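Local coordinates for protein putative polyketide synthase (Brevibacillus brevis, PDB 5HU7) that probably dehydrates beta-hydroxyacyl intermediates bound to an acyl carrier protein, as the double-hotdog dehydratase domain of a trans-AT polyketide synthase, at residues E108-Y114 / V126-V132; L56-R60 / Q205-H209; G76-S80 / M131-F137; A83-P87 / L238-F242. The contacts are given in a common frame with arbitrary orientation. Residue numbers count along the deposited sequence, not the author numbering.

Interaction 1. Residues E108-Y114 / V126-V132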
loop_
_atom_site.group_PDB
_atom_site.type_symbol
_atom_site.label_atom_id
_atom_site.label_comp_id
_atom_site.label_asym_id
_atom_site.label_seq_id
_atom_site.Cartn_x
_atom_site.Cartn_y
_atom_site.Cartn_z
ATOM N N GLU A 108 0.007 18.703 -12.209
ATOM C CA GLU A 108 1.205 18.711 -11.411
ATOM C C GLU A 108 0.982 18.250 -9.967
ATOM O O GLU A 108 -0.022 18.572 -9.337
ATOM C CB GLU A 108 1.829 20.109 -11.495
ATOM C CG GLU A 108 3.073 20.305 -10.647
ATOM C CD GLU A 108 3.852 21.523 -11.101
ATOM O OE1 GLU A 108 3.185 22.559 -11.335
ATOM O OE2 GLU A 108 5.088 21.420 -11.319
ATOM N N LEU A 109 1.906 17.423 -9.477
ATOM C CA LEU A 109 1.855 16.893 -8.131
ATOM C C LEU A 109 3.045 17.388 -7.379
ATOM O O LEU A 109 4.076 17.622 -7.977
ATOM C CB LEU A 109 1.973 15.382 -8.158
ATOM C CG LEU A 109 0.918 14.645 -8.881
ATOM C CD1 LEU A 109 1.408 13.278 -9.276
ATOM C CD2 LEU A 109 -0.360 14.602 -8.061
ATOM N N ALA A 110 2.937 17.419 -6.054
ATOM C CA ALA A 110 4.050 17.741 -5.178
ATOM C C ALA A 110 4.401 16.504 -4.384
ATOM O O ALA A 110 3.547 15.670 -4.093
ATOM C CB ALA A 110 3.663 18.874 -4.256
ATOM N N TYR A 111 5.671 16.347 -4.062
ATOM C CA TYR A 111 6.063 15.236 -3.198
ATOM C C TYR A 111 6.945 15.714 -2.080
ATOM O O TYR A 111 7.607 16.741 -2.200
ATOM C CB TYR A 111 6.725 14.085 -3.965
ATOM C CG TYR A 111 8.158 14.330 -4.362
ATOM C CD1 TYR A 111 9.194 14.074 -3.483
ATOM C CD2 TYR A 111 8.478 14.822 -5.619
ATOM C CE1 TYR A 111 10.506 14.416 -3.794
ATOM C CE2 TYR A 111 9.796 15.143 -5.959
ATOM C CZ TYR A 111 10.810 14.904 -5.059
ATOM O OH TYR A 111 12.092 15.211 -5.423
ATOM N N LYS A 112 6.964 14.957 -0.984
ATOM C CA LYS A 112 7.848 15.213 0.146
ATOM C C LYS A 112 8.343 13.918 0.681
ATOM O O LYS A 112 7.547 13.036 0.959
ATOM C CB LYS A 112 7.153 15.925 1.295
ATOM C CG LYS A 112 6.709 17.321 1.001
ATOM C CD LYS A 112 6.577 18.144 2.295
ATOM C CE LYS A 112 5.187 18.618 2.585
ATOM N NZ LYS A 112 4.844 19.813 1.809
ATOM N N ILE A 113 9.633 13.846 0.961
ATOM C CA ILE A 113 10.257 12.691 1.582
ATOM C C ILE A 113 10.523 13.179 2.983
ATOM O O ILE A 113 11.143 14.217 3.158
ATOM C CB ILE A 113 11.514 12.201 0.848
ATOM C CG1 ILE A 113 11.139 11.652 -0.536
ATOM C CG2 ILE A 113 12.241 11.132 1.664
ATOM C CD1 ILE A 113 12.343 11.407 -1.551
ATOM N N TYR A 114 10.031 12.474 3.977
ATOM C CA TYR A 114 10.167 12.941 5.350
ATOM C C TYR A 114 10.207 11.790 6.331
ATOM O O TYR A 114 9.803 10.686 5.999
ATOM C CB TYR A 114 8.995 13.912 5.671
ATOM C CG TYR A 114 7.638 13.256 5.724
ATOM C CD1 TYR A 114 6.828 13.186 4.604
ATOM C CD2 TYR A 114 7.135 12.764 6.921
ATOM C CE1 TYR A 114 5.570 12.581 4.655
ATOM C CE2 TYR A 114 5.869 12.181 6.991
ATOM C CZ TYR A 114 5.089 12.088 5.858
ATOM O OH TYR A 114 3.857 11.484 5.949
ATOM N N VAL A 126 11.280 17.188 6.880
ATOM C CA VAL A 126 11.216 17.032 5.418
ATOM C C VAL A 126 12.631 17.098 4.886
ATOM O O VAL A 126 13.320 18.108 5.044
ATOM C CB VAL A 126 10.313 18.091 4.733
ATOM C CG1 VAL A 126 10.379 17.963 3.207
ATOM C CG2 VAL A 126 8.877 17.958 5.227
ATOM N N HIS A 127 13.067 16.025 4.257
ATOM C CA HIS A 127 14.416 15.916 3.734
ATOM C C HIS A 127 14.475 16.346 2.297
ATOM O O HIS A 127 15.437 16.964 1.915
ATOM C CB HIS A 127 14.933 14.455 3.859
ATOM C CG HIS A 127 14.831 13.887 5.242
ATOM N ND1 HIS A 127 15.490 14.461 6.306
ATOM C CD2 HIS A 127 14.082 12.859 5.703
ATOM C CE1 HIS A 127 15.142 13.754 7.376
ATOM N NE2 HIS A 127 14.294 12.783 7.061
ATOM N N SER A 128 13.480 15.992 1.493
ATOM C CA SER A 128 13.468 16.308 0.076
ATOM C C SER A 128 12.042 16.609 -0.411
ATOM O O SER A 128 11.099 16.064 0.124
ATOM C CB SER A 128 14.052 15.133 -0.711
ATOM O OG SER A 128 14.267 15.445 -2.076
ATOM N N HIS A 129 11.903 17.511 -1.370
ATOM C CA HIS A 129 10.621 17.828 -1.982
ATOM C C HIS A 129 10.827 18.272 -3.428
ATOM O O HIS A 129 11.924 18.672 -3.813
ATOM C CB HIS A 129 9.831 18.877 -1.168
ATOM C CG HIS A 129 10.526 20.188 -1.026
ATOM N ND1 HIS A 129 11.264 20.432 0.105
ATOM C CD2 HIS A 129 10.673 21.239 -1.857
ATOM C CE1 HIS A 129 11.829 21.614 -0.064
ATOM N NE2 HIS A 129 11.559 22.103 -1.244
ATOM N N GLY A 130 9.777 18.176 -4.212
ATOM C CA GLY A 130 9.803 18.575 -5.602
ATOM C C GLY A 130 8.461 18.431 -6.267
ATOM O O GLY A 130 7.509 17.960 -5.649
ATOM N N MET A 131 8.369 18.892 -7.506
ATOM C CA MET A 131 7.145 18.827 -8.303
ATOM C C MET A 131 7.312 17.782 -9.363
ATOM O O MET A 131 8.432 17.575 -9.828
ATOM C CB MET A 131 6.871 20.173 -8.970
ATOM C CG MET A 131 6.790 21.333 -7.990
ATOM S SD MET A 131 5.330 21.240 -6.944
ATOM C CE MET A 131 6.039 21.568 -5.326
ATOM N N VAL A 132 6.206 17.140 -9.761
ATOM C CA VAL A 132 6.198 16.127 -10.819
ATOM C C VAL A 132 5.062 16.293 -11.817
ATOM O O VAL A 132 3.944 16.553 -11.416
ATOM C CB VAL A 132 6.212 14.702 -10.237
ATOM C CG1 VAL A 132 6.129 13.650 -11.347
ATOM C CG2 VAL A 132 7.455 14.507 -9.399
#
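This is an antiparallel beta hairpin in the first hotdog half of the dehydratase fold, pairing strands 108-115 and 125-135. L109 N reaches V132 O at 2.9 Å, and V132 N returns to L109 O at 2.8 Å. Y111 N to G130 O is 2.9 Å, and I113 N to S128 O is 2.8 Å. In a classic beta bulge, H127 and S128 both face I113, whose O takes H127 N at 2.9 Å and S128 N at a weak 3.4 Å. The Y111 ring lies over the backbone of G130, so a CB there would clash with Y111 CE2. Y111 CD2 meets V132 CG2 at 3.9 Å. Helix 52-65 packs on this face through A59, Y55 and V63. On the other face, A110 CB touches M131 CE at 3.7 Å. The H127 ring is anchored outside the pair, by S115 and D86. The backbone thus holds the hairpin, and the face toward helix 52-65 is largely apolar (L109, Y111, I113, V132), with S128 OG bonded to T84.

Interaction 2. Residues L56-R60 / Q205-H209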
loop_
_atom_site.group_PDB
_atom_site.type_symbol
_atom_site.label_atom_id
_atom_site.label_comp_id
_atom_site.label_asym_id
_atom_site.label_seq_id
_atom_site.Cartn_x
_atom_site.Cartn_y
_atom_site.Cartn_z
ATOM N N LEU A 56 15.700 10.695 -5.642
ATOM C CA LEU A 56 15.023 10.846 -6.923
ATOM C C LEU A 56 14.293 9.597 -7.324
ATOM O O LEU A 56 13.164 9.655 -7.812
ATOM C CB LEU A 56 16.026 11.221 -7.995
ATOM C CG LEU A 56 16.845 12.506 -7.757
ATOM C CD1 LEU A 56 17.904 12.640 -8.839
ATOM C CD2 LEU A 56 15.971 13.709 -7.720
ATOM N N GLU A 57 14.955 8.469 -7.152
ATOM C CA GLU A 57 14.413 7.129 -7.424
ATOM C C GLU A 57 13.184 6.814 -6.531
ATOM O O GLU A 57 12.187 6.319 -7.041
ATOM C CB GLU A 57 15.520 6.082 -7.225
ATOM C CG GLU A 57 15.161 4.663 -7.583
ATOM C CD GLU A 57 14.565 4.459 -8.955
ATOM O OE1 GLU A 57 15.027 5.131 -9.897
ATOM O OE2 GLU A 57 13.614 3.657 -9.095
ATOM N N MET A 58 13.255 7.149 -5.228
ATOM C CA MET A 58 12.148 6.960 -4.277
ATOM C C MET A 58 10.936 7.823 -4.668
ATOM O O MET A 58 9.823 7.331 -4.724
ATOM C CB MET A 58 12.585 7.284 -2.840
ATOM C CG MET A 58 11.659 6.720 -1.799
ATOM S SD MET A 58 11.924 7.294 -0.096
ATOM C CE MET A 58 13.418 6.725 0.203
ATOM N N ALA A 59 11.165 9.102 -4.951
ATOM C CA ALA A 59 10.123 10.043 -5.374
ATOM C C ALA A 59 9.453 9.613 -6.675
ATOM O O ALA A 59 8.231 9.706 -6.801
ATOM C CB ALA A 59 10.737 11.408 -5.558
ATOM N N ARG A 60 10.247 9.122 -7.627
ATOM C CA ARG A 60 9.752 8.648 -8.916
ATOM C C ARG A 60 8.901 7.403 -8.745
ATOM O O ARG A 60 7.880 7.266 -9.399
ATOM C CB ARG A 60 10.956 8.328 -9.813
ATOM C CG ARG A 60 10.597 7.915 -11.223
ATOM C CD ARG A 60 11.684 7.070 -11.795
ATOM N NE ARG A 60 11.822 5.780 -11.091
ATOM C CZ ARG A 60 11.066 4.700 -11.286
ATOM N NH1 ARG A 60 10.076 4.723 -12.175
ATOM N NH2 ARG A 60 11.299 3.586 -10.599
ATOM N N GLN A 205 12.615 -2.833 -11.497
ATOM C CA GLN A 205 11.887 -1.801 -10.732
ATOM C C GLN A 205 12.605 -0.435 -10.732
ATOM O O GLN A 205 11.956 0.595 -10.573
ATOM C CB GLN A 205 11.641 -2.277 -9.288
ATOM C CG GLN A 205 10.603 -3.395 -9.198
ATOM C CD GLN A 205 10.621 -4.100 -7.863
ATOM O OE1 GLN A 205 11.671 -4.535 -7.380
ATOM N NE2 GLN A 205 9.455 -4.310 -7.267
ATOM N N LEU A 206 13.910 -0.424 -11.018
ATOM C CA LEU A 206 14.728 0.781 -11.020
ATOM C C LEU A 206 14.842 1.524 -12.350
ATOM O O LEU A 206 14.632 0.963 -13.418
ATOM C CB LEU A 206 16.129 0.404 -10.543
ATOM C CG LEU A 206 16.189 -0.323 -9.181
ATOM C CD1 LEU A 206 17.638 -0.498 -8.703
ATOM C CD2 LEU A 206 15.314 0.385 -8.146
ATOM N N VAL A 207 15.084 2.821 -12.252
ATOM C CA VAL A 207 15.419 3.696 -13.359
ATOM C C VAL A 207 16.891 4.116 -13.121
ATOM O O VAL A 207 17.742 3.910 -13.991
ATOM C CB VAL A 207 14.439 4.896 -13.486
ATOM C CG1 VAL A 207 14.994 6.000 -14.387
ATOM C CG2 VAL A 207 13.086 4.416 -14.007
ATOM N N PHE A 208 17.171 4.652 -11.901
ATOM C CA PHE A 208 18.498 5.050 -11.457
ATOM C C PHE A 208 19.187 3.873 -10.825
ATOM O O PHE A 208 18.647 3.270 -9.889
ATOM C CB PHE A 208 18.437 6.147 -10.407
ATOM C CG PHE A 208 17.911 7.470 -10.897
ATOM C CD1 PHE A 208 18.744 8.370 -11.540
ATOM C CD2 PHE A 208 16.606 7.849 -10.646
ATOM C CE1 PHE A 208 18.263 9.592 -11.960
ATOM C CE2 PHE A 208 16.117 9.064 -11.100
ATOM C CZ PHE A 208 16.946 9.924 -11.746
ATOM N N HIS A 209 20.407 3.573 -11.297
ATOM C CA HIS A 209 21.200 2.473 -10.809
ATOM C C HIS A 209 21.721 2.864 -9.414
ATOM O O HIS A 209 22.070 4.031 -9.211
ATOM C CB HIS A 209 22.365 2.234 -11.775
ATOM C CG HIS A 209 23.116 0.976 -11.541
ATOM N ND1 HIS A 209 24.096 0.895 -10.566
ATOM C CD2 HIS A 209 23.008 -0.221 -12.155
ATOM C CE1 HIS A 209 24.513 -0.365 -10.587
ATOM N NE2 HIS A 209 23.963 -1.039 -11.597
#
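Polar contacts centre on the carboxylate of E57. Its OE1 accepts two backbone amides of the loop, V207 N at 3.3 Å and F208 N at 3.0 Å. The second bond is nearly straight, at 175°. The same side chain forms a salt bridge one helical turn on, with R60 NH2 at 2.8 Å from E57 OE2. E57 OE2 is also bound by H13. R60 NH2 lies 3.1 Å from Q205 O, close to the guanidinium plane. Van der Waals contacts flank this charge pair. V207 CG2 sits over one face of the R60 guanidinium, 3.4 Å from R60 CZ. The apolar contact is the F208 ring on the helix, with F208 CE2 3.8 Å from L56 CB. Beyond the loop, V207 touches I249 and F208 touches L247 of strand 241-249. A buried acid thus pins a loop of the second hotdog half to the central helix of the first, an interface within the double-hotdog fold.

Interaction 3. Residues G76-S80 / M131-F137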
loop_
_atom_site.group_PDB
_atom_site.type_symbol
_atom_site.label_atom_id
_atom_site.label_comp_id
_atom_site.label_asym_id
_atom_site.label_seq_id
_atom_site.Cartn_x
_atom_site.Cartn_y
_atom_site.Cartn_z
ATOM N N GLY A 76 6.345 9.139 -19.680
ATOM C CA GLY A 76 7.358 10.174 -19.446
ATOM C C GLY A 76 7.057 10.952 -18.180
ATOM O O GLY A 76 5.908 11.284 -17.914
ATOM N N ILE A 77 8.090 11.233 -17.392
ATOM C CA ILE A 77 8.009 11.949 -16.138
ATOM C C ILE A 77 8.958 13.126 -16.187
ATOM O O ILE A 77 10.072 12.989 -16.683
ATOM C CB ILE A 77 8.380 11.017 -14.957
ATOM C CG1 ILE A 77 7.230 10.043 -14.668
ATOM C CG2 ILE A 77 8.745 11.818 -13.695
ATOM C CD1 ILE A 77 7.602 8.888 -13.778
ATOM N N ARG A 78 8.518 14.283 -15.629
ATOM C CA ARG A 78 9.369 15.451 -15.452
ATOM C C ARG A 78 9.296 15.837 -13.984
ATOM O O ARG A 78 8.209 16.110 -13.485
ATOM C CB ARG A 78 8.957 16.634 -16.309
ATOM C CG ARG A 78 9.913 17.837 -16.129
ATOM C CD ARG A 78 9.442 19.110 -16.782
ATOM N NE ARG A 78 9.435 18.971 -18.235
ATOM C CZ ARG A 78 8.360 18.885 -19.013
ATOM N NH1 ARG A 78 7.144 18.960 -18.495
ATOM N NH2 ARG A 78 8.495 18.733 -20.321
ATOM N N MET A 79 10.433 15.846 -13.291
ATOM C CA MET A 79 10.510 16.332 -11.922
ATOM C C MET A 79 11.172 17.707 -12.010
ATOM O O MET A 79 12.115 17.857 -12.747
ATOM C CB MET A 79 11.282 15.406 -11.016
ATOM C CG MET A 79 10.795 13.973 -11.068
ATOM S SD MET A 79 11.751 12.806 -10.039
ATOM C CE MET A 79 11.696 13.597 -8.554
ATOM N N SER A 80 10.630 18.716 -11.335
ATOM C CA SER A 80 11.114 20.102 -11.383
ATOM C C SER A 80 11.292 20.635 -9.968
ATOM O O SER A 80 10.575 20.201 -9.081
ATOM C CB SER A 80 10.080 20.988 -12.078
ATOM O OG SER A 80 9.970 20.674 -13.447
ATOM N N MET A 131 8.369 18.892 -7.506
ATOM C CA MET A 131 7.145 18.827 -8.303
ATOM C C MET A 131 7.312 17.782 -9.363
ATOM O O MET A 131 8.432 17.575 -9.828
ATOM C CB MET A 131 6.871 20.173 -8.970
ATOM C CG MET A 131 6.790 21.333 -7.990
ATOM S SD MET A 131 5.330 21.240 -6.944
ATOM C CE MET A 131 6.039 21.568 -5.326
ATOM N N VAL A 132 6.206 17.140 -9.761
ATOM C CA VAL A 132 6.198 16.127 -10.819
ATOM C C VAL A 132 5.062 16.293 -11.817
ATOM O O VAL A 132 3.944 16.553 -11.416
ATOM C CB VAL A 132 6.212 14.702 -10.237
ATOM C CG1 VAL A 132 6.129 13.650 -11.347
ATOM C CG2 VAL A 132 7.455 14.507 -9.399
ATOM N N GLU A 133 5.370 16.102 -13.128
ATOM C CA GLU A 133 4.407 16.083 -14.233
ATOM C C GLU A 133 4.581 14.822 -15.043
ATOM O O GLU A 133 5.695 14.305 -15.215
ATOM C CB GLU A 133 4.587 17.249 -15.195
ATOM C CG GLU A 133 4.475 18.617 -14.539
ATOM C CD GLU A 133 5.032 19.703 -15.425
ATOM O OE1 GLU A 133 4.242 20.422 -16.079
ATOM O OE2 GLU A 133 6.275 19.771 -15.532
ATOM N N PHE A 134 3.474 14.357 -15.563
ATOM C CA PHE A 134 3.347 13.228 -16.474
ATOM C C PHE A 134 3.136 13.816 -17.813
ATOM O O PHE A 134 2.243 14.633 -17.987
ATOM C CB PHE A 134 2.133 12.391 -16.115
ATOM C CG PHE A 134 2.296 11.767 -14.758
ATOM C CD1 PHE A 134 3.229 10.756 -14.548
ATOM C CD2 PHE A 134 1.482 12.139 -13.710
ATOM C CE1 PHE A 134 3.373 10.173 -13.297
ATOM C CE2 PHE A 134 1.629 11.560 -12.461
ATOM C CZ PHE A 134 2.583 10.591 -12.259
ATOM N N THR A 135 3.984 13.477 -18.750
ATOM C CA THR A 135 3.922 14.038 -20.077
ATOM C C THR A 135 4.434 13.057 -21.104
ATOM O O THR A 135 5.211 12.170 -20.769
ATOM C CB THR A 135 4.723 15.368 -20.079
ATOM O OG1 THR A 135 4.490 16.064 -21.315
ATOM C CG2 THR A 135 6.212 15.162 -19.831
ATOM N N SER A 136 4.038 13.264 -22.362
ATOM C CA SER A 136 4.456 12.459 -23.480
ATOM C C SER A 136 5.548 13.227 -24.169
ATOM O O SER A 136 5.281 14.267 -24.751
ATOM C CB SER A 136 3.297 12.177 -24.433
ATOM O OG SER A 136 2.199 11.700 -23.675
ATOM N N PHE A 137 6.792 12.743 -24.066
ATOM C CA PHE A 137 7.909 13.409 -24.727
ATOM C C PHE A 137 7.848 13.163 -26.224
ATOM O O PHE A 137 8.118 12.069 -26.680
ATOM C CB PHE A 137 9.255 13.004 -24.133
ATOM C CG PHE A 137 9.402 13.483 -22.707
ATOM C CD1 PHE A 137 9.672 14.813 -22.430
ATOM C CD2 PHE A 137 9.338 12.591 -21.649
ATOM C CE1 PHE A 137 9.817 15.255 -21.136
ATOM C CE2 PHE A 137 9.523 13.025 -20.347
ATOM C CZ PHE A 137 9.737 14.363 -20.091
HETATM O O HOH W 1 7.870 18.986 -13.333
#
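Strand 76-84 pairs antiparallel with strand 125-135 in the sheet of the first hotdog half, whose concave side holds helix 52-65. G76 leaves a hollow, and the F137 ring fills it, with F137 CE2 3.7 Å from G76 CA. A CB at G76 would strike both F137 CD2 and T135 O. F137 also meets Y250 edge-to-face. On the side of I77, M79, V132 and F134, the apolar groups interlock. V132 is the bump between two neighbours: its CG1 lies 4.0 Å from I77 CG2, and its CG2 lies 3.8 Å from M79 CG. I77 CG1 touches F134 CD1 at 4.1 Å. A59, R60 and V63 of helix 52-65 pack on this side. On the other side, R78 NH1 forms a salt bridge with E133 OE2 at 3.2 Å. R78 NE has E248 as its salt-bridge partner. A water fills the gap beside E133, 2.8 Å from E133 OE2, 2.9 Å from R78 O and 2.7 Å from S80 OG. R78 N bonds E133 O, and S80 N M131 O, both at 2.9 Å. The sheet is thus apolar toward the helix, with an R78-E133 ion pair and a bound water among less polar neighbours behind.

Interaction 4. Residues A83-P87 / L238-F242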
loop_
_atom_site.group_PDB
_atom_site.type_symbol
_atom_site.label_atom_id
_atom_site.label_comp_id
_atom_site.label_asym_id
_atom_site.label_seq_id
_atom_site.Cartn_x
_atom_site.Cartn_y
_atom_site.Cartn_z
ATOM N N ALA A 83 14.700 19.728 -4.301
ATOM C CA ALA A 83 15.618 20.267 -3.292
ATOM C C ALA A 83 15.711 19.349 -2.107
ATOM O O ALA A 83 14.692 18.987 -1.555
ATOM C CB ALA A 83 15.147 21.655 -2.862
ATOM N N THR A 84 16.931 18.867 -1.803
ATOM C CA THR A 84 17.232 18.085 -0.610
ATOM C C THR A 84 17.980 19.034 0.295
ATOM O O THR A 84 19.165 19.229 0.078
ATOM C CB THR A 84 18.000 16.800 -0.930
ATOM O OG1 THR A 84 17.120 15.926 -1.657
ATOM C CG2 THR A 84 18.518 16.103 0.330
ATOM N N ASP A 85 17.281 19.639 1.267
ATOM C CA ASP A 85 17.783 20.669 2.197
ATOM C C ASP A 85 18.299 20.116 3.529
ATOM O O ASP A 85 19.221 20.701 4.101
ATOM C CB ASP A 85 16.642 21.697 2.546
ATOM C CG ASP A 85 15.170 21.238 2.351
ATOM O OD1 ASP A 85 14.846 20.697 1.275
ATOM O OD2 ASP A 85 14.392 21.306 3.342
ATOM N N ASP A 86 17.600 19.117 4.089
ATOM C CA ASP A 86 17.934 18.547 5.397
ATOM C C ASP A 86 18.217 17.081 5.182
ATOM O O ASP A 86 17.280 16.317 5.036
ATOM C CB ASP A 86 16.771 18.785 6.374
ATOM C CG ASP A 86 17.151 18.710 7.847
ATOM O OD1 ASP A 86 18.237 18.159 8.160
ATOM O OD2 ASP A 86 16.385 19.232 8.680
ATOM N N PRO A 87 19.503 16.658 5.095
ATOM C CA PRO A 87 19.790 15.253 4.760
ATOM C C PRO A 87 19.283 14.186 5.732
ATOM O O PRO A 87 19.391 14.318 6.958
ATOM C CB PRO A 87 21.325 15.210 4.670
ATOM C CG PRO A 87 21.745 16.587 4.498
ATOM C CD PRO A 87 20.747 17.448 5.187
ATOM N N LEU A 238 31.085 16.716 0.443
ATOM C CA LEU A 238 29.628 16.719 0.291
ATOM C C LEU A 238 28.917 16.687 1.615
ATOM O O LEU A 238 29.327 15.960 2.509
ATOM C CB LEU A 238 29.134 15.559 -0.585
ATOM C CG LEU A 238 29.657 15.506 -2.026
ATOM C CD1 LEU A 238 28.926 14.430 -2.816
ATOM C CD2 LEU A 238 29.522 16.844 -2.747
ATOM N N ASP A 239 27.856 17.480 1.752
ATOM C CA ASP A 239 27.056 17.565 2.981
ATOM C C ASP A 239 25.700 16.864 2.879
ATOM O O ASP A 239 24.827 17.126 3.707
ATOM C CB ASP A 239 26.885 19.039 3.394
ATOM C CG ASP A 239 26.011 19.915 2.506
ATOM O OD1 ASP A 239 25.512 19.415 1.478
ATOM O OD2 ASP A 239 25.869 21.112 2.816
ATOM N N GLY A 240 25.499 16.030 1.862
ATOM C CA GLY A 240 24.242 15.315 1.689
ATOM C C GLY A 240 23.096 16.103 1.053
ATOM O O GLY A 240 22.016 15.545 0.843
ATOM N N THR A 241 23.301 17.384 0.715
ATOM C CA THR A 241 22.256 18.189 0.078
ATOM C C THR A 241 22.455 18.327 -1.436
ATOM O O THR A 241 23.548 18.173 -1.960
ATOM C CB THR A 241 22.134 19.594 0.716
ATOM O OG1 THR A 241 23.247 20.399 0.357
ATOM C CG2 THR A 241 21.915 19.555 2.230
ATOM N N PHE A 242 21.395 18.657 -2.119
ATOM C CA PHE A 242 21.428 18.968 -3.525
ATOM C C PHE A 242 20.156 19.677 -3.945
ATOM O O PHE A 242 19.155 19.624 -3.245
ATOM C CB PHE A 242 21.637 17.709 -4.387
ATOM C CG PHE A 242 20.403 16.835 -4.539
ATOM C CD1 PHE A 242 19.478 17.069 -5.560
ATOM C CD2 PHE A 242 20.191 15.755 -3.701
ATOM C CE1 PHE A 242 18.416 16.194 -5.772
ATOM C CE2 PHE A 242 19.112 14.900 -3.901
ATOM C CZ PHE A 242 18.247 15.109 -4.939
#
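A sharp corner at G240 is the oddest feature here: the chain leaves strand 238-239 and turns into strand 241-249. G240 has a phi of 80°, which favours glycine, and a CB there would clash with P87 CB. D239 OD1 braces the corner as an Asx turn, accepting T241 N at 3.1 Å, and also takes the T241 OG1 hydroxyl at 2.7 Å. Past the corner a single antiparallel bridge joins the segments. T84 N gives to F242 O at 2.8 Å, and F242 N gives to T84 O at 3.2 Å. F242 and T84 lie on the same face, with F242 CE2 3.2 Å from T84 OG1, whose hydrogen-bond partner is S128. L52, Y55 and L56 of helix 52-65 pack against F242. P87 CG lies 3.2 Å from D239 O and 3.7 Å from T241 CG2. This bridge is one end of the pairing of strands 76-84 and 241-249, which joins the two hotdog halves in one sheet. The seam is thus short, closed by a proline fitted against the Asx-turn corner at G240.

Of the parts in these contacts, helix 52-65 comes first along the chain, and interaction 2 ties it to the loop 205-209, closing a long loop. Strand 76-84 follows. Its start pairs forward with 131-137 in interaction 3, and its end with 238-242 in interaction 4. The hairpin of interaction 1 closes the shortest loop and nests inside the other three. Interaction 3 also nests inside interaction 2. Interaction 4 crosses both interactions 2 and 3. Interactions 1 and 3 share M131 and V132, so strand 125-135 sits between its two neighbours. Helix 52-65 touches all three sheet contacts, through A59 and L56. Interactions 2 and 4 join the two hotdog halves.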